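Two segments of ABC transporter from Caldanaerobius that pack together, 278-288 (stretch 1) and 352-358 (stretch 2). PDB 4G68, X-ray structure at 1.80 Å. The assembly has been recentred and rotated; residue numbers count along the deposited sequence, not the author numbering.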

ATOM      1  N   GLY C 278       2.737  -0.805  -4.609  1.00 19.22           N
ATOM      2  CA  GLY C 278       2.036   0.377  -4.147  1.00 16.92           C
ATOM      3  C   GLY C 278       2.606   1.663  -4.731  1.00 17.75           C
ATOM      4  O   GLY C 278       3.825   1.785  -5.041  1.00 19.78           O
ATOM      5  N   ASN C 279       1.719   2.645  -4.875  1.00 15.96           N
ATOM      6  CA  ASN C 279       2.163   3.961  -5.250  1.00 17.91           C
ATOM      7  C   ASN C 279       3.241   4.534  -4.256  1.00 17.36           C
ATOM      8  O   ASN C 279       4.007   5.431  -4.624  1.00 18.48           O
ATOM      9  CB  ASN C 279       0.930   4.861  -5.219  1.00 18.37           C
ATOM     10  CG  ASN C 279       0.306   4.867  -3.847  1.00 18.54           C
ATOM     11  OD1 ASN C 279      -0.231   3.840  -3.377  1.00 16.53           O
ATOM     12  ND2 ASN C 279       0.496   5.966  -3.138  1.00 22.45           N
ATOM     13  N   PHE C 280       3.240   4.066  -2.982  1.00 16.64           N
ATOM     14  CA  PHE C 280       4.098   4.643  -1.889  1.00 17.34           C
ATOM     15  C   PHE C 280       5.564   4.357  -2.168  1.00 16.40           C
ATOM     16  O   PHE C 280       6.487   5.091  -1.677  1.00 17.19           O
ATOM     17  CB  PHE C 280       3.761   4.019  -0.516  1.00 15.36           C
ATOM     18  CG  PHE C 280       3.373   2.540  -0.610  1.00 14.23           C
ATOM     19  CD1 PHE C 280       4.381   1.538  -0.654  1.00 15.40           C
ATOM     20  CD2 PHE C 280       2.024   2.169  -0.587  1.00 12.76           C
ATOM     21  CE1 PHE C 280       4.004   0.194  -0.709  1.00 14.82           C
ATOM     22  CE2 PHE C 280       1.640   0.850  -0.683  1.00 14.45           C
ATOM     23  CZ  PHE C 280       2.639  -0.142  -0.722  1.00 14.96           C
ATOM     24  N   ASP C 281       5.770   3.309  -2.985  1.00 19.07           N
ATOM     25  CA  ASP C 281       7.117   2.962  -3.449  1.00 18.32           C
ATOM     26  C   ASP C 281       7.689   3.938  -4.439  1.00 17.84           C
ATOM     27  O   ASP C 281       8.898   3.968  -4.654  1.00 22.45           O
ATOM     28  CB  ASP C 281       7.189   1.504  -3.943  1.00 19.10           C
ATOM     29  CG  ASP C 281       7.110   0.501  -2.781  1.00 19.63           C
ATOM     30  OD1 ASP C 281       7.321   0.915  -1.590  1.00 16.15           O
ATOM     31  OD2 ASP C 281       6.850  -0.690  -3.099  1.00 19.79           O
ATOM     32  N   ALA C 282       6.852   4.784  -5.023  1.00 18.84           N
ATOM     33  CA  ALA C 282       7.355   5.833  -5.964  1.00 18.74           C
ATOM     34  C   ALA C 282       8.495   6.612  -5.459  1.00 21.84           C
ATOM     35  O   ALA C 282       9.447   6.820  -6.212  1.00 23.20           O
ATOM     36  CB  ALA C 282       6.257   6.782  -6.366  1.00 18.34           C
ATOM     37  N   ALA C 283       8.430   7.030  -4.184  1.00 22.20           N
ATOM     38  CA  ALA C 283       9.458   7.922  -3.602  1.00 23.70           C
ATOM     39  C   ALA C 283      10.846   7.299  -3.645  1.00 24.04           C
ATOM     40  O   ALA C 283      11.792   8.028  -3.813  1.00 21.87           O
ATOM     41  CB  ALA C 283       9.109   8.326  -2.159  1.00 21.28           C
ATOM     42  N   ALA C 284      10.942   5.961  -3.539  1.00 24.49           N
ATOM     43  CA  ALA C 284      12.270   5.258  -3.643  1.00 24.68           C
ATOM     44  C   ALA C 284      12.904   5.441  -5.015  1.00 22.10           C
ATOM     45  O   ALA C 284      14.115   5.229  -5.175  1.00 25.24           O
ATOM     46  CB  ALA C 284      12.139   3.769  -3.326  1.00 23.76           C
ATOM     47  N   PHE C 285      12.091   5.794  -6.012  1.00 22.17           N
ATOM     48  CA  PHE C 285      12.603   5.879  -7.405  1.00 21.75           C
ATOM     49  C   PHE C 285      12.894   7.333  -7.799  1.00 25.25           C
ATOM     50  O   PHE C 285      13.822   7.612  -8.588  1.00 26.85           O
ATOM     51  CB  PHE C 285      11.674   5.177  -8.456  1.00 21.85           C
ATOM     52  CG  PHE C 285      11.108   3.844  -7.992  1.00 19.26           C
ATOM     53  CD1 PHE C 285      11.842   3.007  -7.171  1.00 17.59           C
ATOM     54  CD2 PHE C 285       9.843   3.404  -8.443  1.00 20.67           C
ATOM     55  CE1 PHE C 285      11.330   1.786  -6.770  1.00 22.81           C
ATOM     56  CE2 PHE C 285       9.333   2.193  -8.056  1.00 22.25           C
ATOM     57  CZ  PHE C 285      10.083   1.362  -7.226  1.00 21.55           C
ATOM     58  N   VAL C 286      12.111   8.254  -7.230  1.00 27.33           N
ATOM     59  CA  VAL C 286      12.148   9.644  -7.658  1.00 27.07           C
ATOM     60  C   VAL C 286      12.479  10.632  -6.530  1.00 29.77           C
ATOM     61  O   VAL C 286      12.688  11.831  -6.782  1.00 27.93           O
ATOM     62  CB  VAL C 286      10.837  10.004  -8.387  1.00 31.62           C
ATOM     63  CG1 VAL C 286      10.627   9.046  -9.561  1.00 29.83           C
ATOM     64  CG2 VAL C 286       9.612   9.956  -7.457  1.00 29.53           C
ATOM     65  N   SER C 287      12.541  10.143  -5.298  1.00 26.65           N
ATOM     66  CA  SER C 287      12.894  11.043  -4.208  1.00 30.52           C
ATOM     67  C   SER C 287      14.153  10.650  -3.456  1.00 29.86           C
ATOM     68  O   SER C 287      14.822  11.507  -2.937  1.00 28.20           O
ATOM     69  CB  SER C 287      11.728  11.168  -3.224  1.00 29.78           C
ATOM     70  OG  SER C 287      10.596  11.707  -3.878  1.00 31.39           O
ATOM     71  N   ASP C 288      14.405   9.349  -3.353  1.00 27.43           N
ATOM     72  CA  ASP C 288      15.599   8.822  -2.670  1.00 31.41           C
ATOM     73  C   ASP C 288      16.830   9.360  -3.387  1.00 32.98           C
ATOM     74  O   ASP C 288      16.957   9.185  -4.603  1.00 33.04           O
ATOM     75  CB  ASP C 288      15.571   7.294  -2.744  1.00 30.99           C
ATOM     76  CG  ASP C 288      16.622   6.636  -1.885  1.00 32.08           C
ATOM     77  OD1 ASP C 288      17.710   7.225  -1.676  1.00 35.44           O
ATOM     78  OD2 ASP C 288      16.349   5.519  -1.426  1.00 32.86           O
ATOM     79  N   LEU C 352       4.109  15.686  -2.164  1.00 24.38           N
ATOM     80  CA  LEU C 352       5.309  16.354  -2.655  1.00 26.10           C
ATOM     81  C   LEU C 352       6.449  15.393  -2.980  1.00 27.91           C
ATOM     82  O   LEU C 352       7.134  15.563  -3.987  1.00 28.47           O
ATOM     83  CB  LEU C 352       5.784  17.386  -1.632  1.00 29.62           C
ATOM     84  CG  LEU C 352       4.928  18.660  -1.611  1.00 30.24           C
ATOM     85  CD1 LEU C 352       5.178  19.478  -0.348  1.00 31.50           C
ATOM     86  CD2 LEU C 352       5.264  19.471  -2.864  1.00 29.02           C
ATOM     87  N   ILE C 353       6.625  14.379  -2.139  1.00 24.78           N
ATOM     88  CA  ILE C 353       7.706  13.428  -2.268  1.00 23.98           C
ATOM     89  C   ILE C 353       7.328  12.031  -2.821  1.00 24.33           C
ATOM     90  O   ILE C 353       8.221  11.189  -2.994  1.00 27.38           O
ATOM     91  CB  ILE C 353       8.555  13.362  -0.979  1.00 25.69           C
ATOM     92  CG1 ILE C 353       7.866  12.510   0.096  1.00 26.68           C
ATOM     93  CG2 ILE C 353       8.848  14.784  -0.458  1.00 23.39           C
ATOM     94  CD1 ILE C 353       8.706  12.337   1.359  1.00 27.32           C
ATOM     95  N   ALA C 354       6.040  11.794  -3.084  1.00 20.06           N
ATOM     96  CA  ALA C 354       5.543  10.543  -3.698  1.00 20.75           C
ATOM     97  C   ALA C 354       5.656   9.272  -2.811  1.00 20.26           C
ATOM     98  O   ALA C 354       5.666   8.144  -3.299  1.00 19.53           O
ATOM     99  CB  ALA C 354       6.118  10.332  -5.122  1.00 17.40           C
ATOM    100  N   THR C 355       5.695   9.492  -1.500  1.00 21.97           N
ATOM    101  CA  THR C 355       5.596   8.403  -0.517  1.00 23.19           C
ATOM    102  C   THR C 355       4.150   7.966  -0.308  1.00 23.59           C
ATOM    103  O   THR C 355       3.891   6.901   0.277  1.00 20.46           O
ATOM    104  CB  THR C 355       6.146   8.795   0.890  1.00 23.82           C
ATOM    105  OG1 THR C 355       5.569  10.047   1.329  1.00 22.92           O
ATOM    106  CG2 THR C 355       7.651   8.829   0.905  1.00 22.88           C
ATOM    107  N   GLY C 356       3.211   8.805  -0.747  1.00 22.84           N
ATOM    108  CA  GLY C 356       1.804   8.413  -0.760  1.00 23.84           C
ATOM    109  C   GLY C 356       0.935   9.219  -1.713  1.00 23.21           C
ATOM    110  O   GLY C 356       1.443  10.093  -2.427  1.00 19.10           O
ATOM    111  N   LEU C 357      -0.349   8.871  -1.765  1.00 22.19           N
ATOM    112  CA  LEU C 357      -1.355   9.713  -2.419  1.00 22.62           C
ATOM    113  C   LEU C 357      -2.152  10.482  -1.336  1.00 22.19           C
ATOM    114  O   LEU C 357      -2.637   9.849  -0.372  1.00 22.97           O
ATOM    115  CB  LEU C 357      -2.275   8.853  -3.258  1.00 21.36           C
ATOM    116  CG  LEU C 357      -1.591   8.284  -4.503  1.00 24.99           C
ATOM    117  CD1 LEU C 357      -2.323   7.027  -4.958  1.00 25.06           C
ATOM    118  CD2 LEU C 357      -1.463   9.352  -5.617  1.00 26.63           C
ATOM    119  N   PRO C 358      -2.280  11.833  -1.475  1.00 22.53           N
ATOM    120  CA  PRO C 358      -2.824  12.639  -0.374  1.00 19.85           C
ATOM    121  C   PRO C 358      -4.293  12.347  -0.117  1.00 21.06           C
ATOM    122  O   PRO C 358      -5.091  12.163  -1.083  1.00 21.82           O
ATOM    123  CB  PRO C 358      -2.655  14.091  -0.882  1.00 21.67           C
ATOM    124  CG  PRO C 358      -2.612  13.998  -2.392  1.00 20.66           C
ATOM    125  CD  PRO C 358      -1.842  12.693  -2.615  1.00 22.53           C
TER

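The two stretches meet in a small, close contact in which short side chains of the first pack against the backbone of the turn that ends a helix in the second, with two hydrogen bonds to carbonyl oxygens and 376 Å² of surface buried in total. The helix of stretch 2 stops at Ile353, and Ala354 follows with positive phi (68°); the carbonyl oxygens of these two residues each accept one hydrogen bond from stretch 1. Ser287, in the m rotamer, donates from OG to Ile353 O at 2.6 Å, the shorter of the two bonds. Ala283 N approaches Ala354 O at 3.1 Å, but the angle at the hydrogen is only 121°, and this bond is weak.

Alanine suits the centre of the contact because the backbones come so near: the CA atoms of Ala283 and Ala354 are 4.7 Å apart. Ala283 CB points toward stretch 2 and lies 3.1 Å from Ile353 O and 3.4 Å from Thr355 CG2. Ala354 in turn directs its methyl at stretch 1, where its CB meets Ala282 CB at 3.8 Å and Val286 CG2 at 4.2 Å, forming a small apolar patch. Of all the residues in the contact, Ala354 has the largest area covered by the opposing stretch.

Further along, Phe280 and Thr355 bring their CA atoms to 4.3 Å. Phe280 CB sits 3.0 Å from Thr355 O, while the end of its side chain leads away from stretch 2, so the contact is made near the base of the residue. Asn279, buried and in the p rotamer, extends toward the Gly356–Leu357 link; its ND2 lies 3.6 Å from Gly356 C and 3.4 Å from Leu357 CG. The 3.3 Å approach of Asn279 ND2 to Leu357 N pairs two donors and is packing alone, whereas Asn279 OD1 is hydrogen-bonded elsewhere in the structure.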